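Local atomic coordinates of 1-carboxybiuret hydrolase subunit AtzE (Pseudomonas sp., PDB entry 6C62), a protein that hydrolyses 1-carboxybiuret to urea-1,3-dicarboxylate and ammonia in the bacterial breakdown of atrazine, as a member of the amidase family. Residues 30-34 and 35-39. Sequence-based numbering, arbitrary orientation.
Sequences ATDGL and INAFT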
loop_
_atom_site.group_PDB
_atom_site.type_symbol
_atom_site.label_atom_id
_atom_site.label_comp_id
_atom_site.label_asym_id
_atom_site.label_seq_id
_atom_site.Cartn_x
_atom_site.Cartn_y
_atom_site.Cartn_z
ATOM N N ALA A 30 20.063 -17.996 37.945
ATOM C CA ALA A 30 19.271 -18.299 39.142
ATOM C C ALA A 30 17.765 -18.173 39.019
ATOM O O ALA A 30 17.050 -18.840 39.775
ATOM C CB ALA A 30 19.737 -17.474 40.307
ATOM N N THR A 31 17.254 -17.346 38.100
ATOM C CA THR A 31 15.822 -17.027 38.034
ATOM C C THR A 31 15.109 -17.556 36.798
ATOM O O THR A 31 13.897 -17.715 36.814
ATOM C CB THR A 31 15.586 -15.490 38.043
ATOM O OG1 THR A 31 16.257 -14.882 36.900
ATOM C CG2 THR A 31 16.101 -14.882 39.355
ATOM N N ASP A 32 15.842 -17.848 35.731
ATOM C CA ASP A 32 15.154 -18.101 34.483
ATOM C C ASP A 32 14.617 -19.520 34.327
ATOM O O ASP A 32 13.762 -19.730 33.469
ATOM C CB ASP A 32 15.946 -17.683 33.252
ATOM C CG ASP A 32 15.025 -17.114 32.141
ATOM O OD1 ASP A 32 14.129 -16.257 32.425
ATOM O OD2 ASP A 32 15.137 -17.588 31.020
ATOM N N GLY A 33 15.067 -20.485 35.156
ATOM C CA GLY A 33 14.390 -21.764 35.175
ATOM C C GLY A 33 12.877 -21.563 35.407
ATOM O O GLY A 33 12.078 -22.206 34.722
ATOM N N LEU A 34 12.496 -20.664 36.337
ATOM C CA LEU A 34 11.100 -20.383 36.600
ATOM C C LEU A 34 10.443 -19.315 35.635
ATOM O O LEU A 34 9.356 -19.514 35.118
ATOM C CB LEU A 34 10.951 -19.898 38.013
ATOM C CG LEU A 34 9.519 -19.662 38.497
ATOM C CD1 LEU A 34 8.645 -20.895 38.393
ATOM C CD2 LEU A 34 9.616 -19.179 39.934
ATOM N N ILE A 35 11.111 -18.195 35.409
ATOM C CA ILE A 35 10.505 -17.079 34.638
ATOM C C ILE A 35 10.400 -17.475 33.161
ATOM O O ILE A 35 9.409 -17.158 32.501
ATOM C CB ILE A 35 11.317 -15.801 34.808
ATOM C CG1 ILE A 35 11.385 -15.368 36.308
ATOM C CG2 ILE A 35 10.760 -14.666 33.944
ATOM C CD1 ILE A 35 10.054 -15.316 36.983
ATOM N N ASN A 36 11.413 -18.172 32.649
ATOM C CA ASN A 36 11.475 -18.627 31.264
ATOM C C ASN A 36 11.343 -17.445 30.259
ATOM O O ASN A 36 10.582 -17.501 29.327
ATOM C CB ASN A 36 10.414 -19.707 30.994
ATOM C CG ASN A 36 10.622 -20.415 29.673
ATOM O OD1 ASN A 36 11.719 -20.821 29.379
ATOM N ND2 ASN A 36 9.540 -20.630 28.899
ATOM N N ALA A 37 12.083 -16.380 30.514
ATOM C CA ALA A 37 12.153 -15.227 29.608
ATOM C C ALA A 37 13.163 -15.445 28.501
ATOM O O ALA A 37 12.928 -14.941 27.407
ATOM C CB ALA A 37 12.490 -13.969 30.365
ATOM N N PHE A 38 14.245 -16.185 28.720
ATOM C CA PHE A 38 15.284 -16.359 27.708
ATOM C C PHE A 38 15.159 -17.625 26.871
ATOM O O PHE A 38 14.907 -18.685 27.405
ATOM C CB PHE A 38 16.681 -16.366 28.336
ATOM C CG PHE A 38 17.213 -15.003 28.648
ATOM C CD1 PHE A 38 16.757 -14.310 29.748
ATOM C CD2 PHE A 38 18.167 -14.426 27.828
ATOM C CE1 PHE A 38 17.246 -13.041 30.062
ATOM C CE2 PHE A 38 18.671 -13.175 28.105
ATOM C CZ PHE A 38 18.196 -12.460 29.242
ATOM N N THR A 39 15.370 -17.560 25.569
ATOM C CA THR A 39 15.480 -18.734 24.737
ATOM C C THR A 39 16.889 -18.983 24.300
ATOM O O THR A 39 17.155 -20.073 23.729
ATOM C CB THR A 39 14.614 -18.644 23.454
ATOM O OG1 THR A 39 14.864 -17.417 22.720
ATOM C CG2 THR A 39 13.138 -18.687 23.830
#
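Ile35 opens the exit from the helix with a bond of the ordinary helical kind, its N donating to Thr31 O at 3.2 Å and almost straight (170°). CG1 of Ile35, set beside the backbone N and anti to the carbonyl carbon (chi1 -60°), lies 3.5 Å from Thr31 O, and CB comes near Asp32 OD1. Asn36 then leaves helical geometry with a positive phi, while its N still reaches Asp32 O at 2.9 Å, in a more bent bond whose donor is tilted from the carbonyl plane. ND2 of Asn36 donates to the carbonyl oxygens of Tyr134 and Pro136. From Ala37 onward the side chain of Asp32 replaces the backbone as acceptor. Ala37 N meets Asp32 OD1 and Phe38 N meets Asp32 OD2, each at 2.8 Å and each on the syn side, some 20° out of the carboxylate plane, so the two successive N-H groups share the buried carboxylate between them and fix its rotation. Gln162 NE2 adds a further bond to OD1. At Phe38 the ring presents its edge to the carboxylate, and Phe38 CD1 lies 3.9 Å from Asp32 OD2, while CB of the same residue lies closer to that oxygen. Replacing Asp32 with an alanine would probably leave the N-H groups of Ala37 and Phe38 without their acceptors and the turn less firmly tied to the helix. The example illustrates C-capping of a helix, in which positive-phi Asn36 is the first non-helical residue and the Asp32 carboxylate accepts the next two backbone N-H groups, here joining helix 17-35 to the edge strand 38-41 of the central mixed sheet of the amidase fold.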